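PDB 2CV8: tRNA-splicing endonuclease from Sulfolobus tokodaii, which probably cleaves precursor tRNAs at both splice sites to release the intron, leaving 2',3'-cyclic phosphate and 5'-hydroxyl ends. Local coordinates for residues Gly101-Arg105 with Ala115-Ile119. Residues are numbered along the deposited sequence; the frame is centred on the assembly and turned at random.
Sequences GYVVR and AVYTI
Val103 and Tyr117 face each other as an antiparallel hydrogen-bonded pair. Val103 N reaches Tyr117 O at 2.9 Å with a nearly straight N-H...O angle of 175°, the donor lying in the carbonyl plane, and Tyr117 N returns a bond of 2.8 Å to Val103 O. Arg105 and Ala115 repeat the two-bond pairing two residues on, but there each donor sits well above the acceptor's carbonyl plane. Between these pairs, Val104 and Val116 form a non-hydrogen-bonded pair whose side chains pack on helix 87-99. Consecutive antiparallel strands make this a beta hairpin; strand 103-106 lies at the edge of the catalytic domain's sheet within this chain, and 114-117 pairs on its other side with strand 128-134.

The Tyr117 side chain can be followed outward. Its CB rests 4.2 Å from Val103 CB. With CG anti to the carbonyl carbon (chi1 -64°), the ring runs along the neighbouring strand: CD1 lies 3.7 Å from Val103 O, which meets the ring edge in plane, and CE1 comes 4.0 Å from Arg105 CG. The guanidinium of Arg105 turns elsewhere, bonding through NH2 to Gly28 O.

Tyr102 crosses Val116 at a slant, its CB, CG and CD2 all near Val116 CG1, CG at 3.5 Å from Val116 CG1, while its OH bonds weakly to Met180 O of the second subunit. Replacing Tyr102 with an alanine would probably leave Val116 CG1 without its ring neighbour and that carbonyl without this donor.

Tyr117 is a predicted active-site residue, and Thr118 touches His125, another. The two backbone bonds with Val103 probably hold the base of the Tyr117 side chain in place; across the hairpin the ring meets Arg105 CG and the carbonyl of Val103 but no side-chain hydrogen bond, and the side chain also touches Glu124 and Pro127.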
loop_
_atom_site.group_PDB
_atom_site.type_symbol
_atom_site.label_atom_id
_atom_site.label_comp_id
_atom_site.label_asym_id
_atom_site.label_seq_id
_atom_site.Cartn_x
_atom_site.Cartn_y
_atom_site.Cartn_z
ATOM N N GLY B 101 6.857 -20.664 8.578
ATOM C CA GLY B 101 6.148 -21.832 8.093
ATOM C C GLY B 101 5.379 -21.746 6.792
ATOM O O GLY B 101 4.788 -22.738 6.374
ATOM N N TYR B 102 5.359 -20.582 6.153
ATOM C CA TYR B 102 4.647 -20.472 4.884
ATOM C C TYR B 102 5.526 -21.084 3.792
ATOM O O TYR B 102 6.735 -21.243 3.969
ATOM C CB TYR B 102 4.372 -19.006 4.515
ATOM C CG TYR B 102 3.511 -18.219 5.479
ATOM C CD1 TYR B 102 4.036 -17.714 6.667
ATOM C CD2 TYR B 102 2.172 -17.940 5.180
ATOM C CE1 TYR B 102 3.254 -16.944 7.531
ATOM C CE2 TYR B 102 1.385 -17.172 6.039
ATOM C CZ TYR B 102 1.930 -16.673 7.213
ATOM O OH TYR B 102 1.163 -15.893 8.064
ATOM N N VAL B 103 4.905 -21.452 2.681
ATOM C CA VAL B 103 5.634 -21.974 1.541
ATOM C C VAL B 103 5.689 -20.749 0.624
ATOM O O VAL B 103 4.662 -20.230 0.194
ATOM C CB VAL B 103 4.873 -23.139 0.876
ATOM C CG1 VAL B 103 5.606 -23.639 -0.354
ATOM C CG2 VAL B 103 4.752 -24.267 1.863
ATOM N N VAL B 104 6.896 -20.274 0.361
ATOM C CA VAL B 104 7.109 -19.088 -0.452
ATOM C C VAL B 104 7.600 -19.375 -1.863
ATOM O O VAL B 104 8.648 -19.980 -2.058
ATOM C CB VAL B 104 8.132 -18.168 0.237
ATOM C CG1 VAL B 104 8.288 -16.863 -0.539
ATOM C CG2 VAL B 104 7.697 -17.924 1.668
ATOM N N ARG B 105 6.841 -18.918 -2.848
ATOM C CA ARG B 105 7.201 -19.111 -4.242
ATOM C C ARG B 105 7.350 -17.750 -4.900
ATOM O O ARG B 105 7.069 -16.717 -4.291
ATOM C CB ARG B 105 6.105 -19.886 -4.975
ATOM C CG ARG B 105 5.801 -21.270 -4.422
ATOM C CD ARG B 105 6.258 -22.357 -5.378
ATOM N NE ARG B 105 7.590 -22.853 -5.042
ATOM C CZ ARG B 105 8.435 -23.391 -5.920
ATOM N NH1 ARG B 105 8.097 -23.499 -7.199
ATOM N NH2 ARG B 105 9.617 -23.836 -5.513
ATOM N N ALA B 115 4.644 -15.413 -3.799
ATOM C CA ALA B 115 3.326 -16.037 -3.788
ATOM C C ALA B 115 3.397 -16.930 -2.548
ATOM O O ALA B 115 3.930 -18.034 -2.594
ATOM C CB ALA B 115 3.117 -16.863 -5.021
ATOM N N VAL B 116 2.881 -16.429 -1.434
ATOM C CA VAL B 116 2.920 -17.157 -0.179
ATOM C C VAL B 116 1.724 -18.086 0.007
ATOM O O VAL B 116 0.578 -17.693 -0.219
ATOM C CB VAL B 116 2.998 -16.172 0.996
ATOM C CG1 VAL B 116 3.276 -16.906 2.274
ATOM C CG2 VAL B 116 4.085 -15.147 0.732
ATOM N N TYR B 117 2.008 -19.319 0.428
ATOM C CA TYR B 117 0.985 -20.349 0.653
ATOM C C TYR B 117 0.967 -20.941 2.067
ATOM O O TYR B 117 2.013 -21.142 2.685
ATOM C CB TYR B 117 1.204 -21.548 -0.276
ATOM C CG TYR B 117 1.072 -21.281 -1.749
ATOM C CD1 TYR B 117 2.045 -20.562 -2.443
ATOM C CD2 TYR B 117 -0.032 -21.749 -2.453
ATOM C CE1 TYR B 117 1.917 -20.317 -3.807
ATOM C CE2 TYR B 117 -0.169 -21.507 -3.812
ATOM C CZ TYR B 117 0.808 -20.787 -4.480
ATOM O OH TYR B 117 0.652 -20.507 -5.810
ATOM N N THR B 118 -0.224 -21.287 2.551
ATOM C CA THR B 118 -0.357 -21.957 3.849
ATOM C C THR B 118 -0.716 -23.395 3.476
ATOM O O THR B 118 -1.746 -23.632 2.854
ATOM C CB THR B 118 -1.511 -21.390 4.715
ATOM O OG1 THR B 118 -1.101 -20.163 5.330
ATOM C CG2 THR B 118 -1.901 -22.393 5.805
ATOM N N ILE B 119 0.137 -24.349 3.821
ATOM C CA ILE B 119 -0.136 -25.747 3.493
ATOM C C ILE B 119 0.078 -26.670 4.686
ATOM O O ILE B 119 0.649 -26.272 5.703
ATOM C CB ILE B 119 0.752 -26.259 2.307
ATOM C CG1 ILE B 119 2.201 -25.819 2.505
ATOM C CG2 ILE B 119 0.234 -25.725 0.972
ATOM C CD1 ILE B 119 2.896 -26.404 3.725
#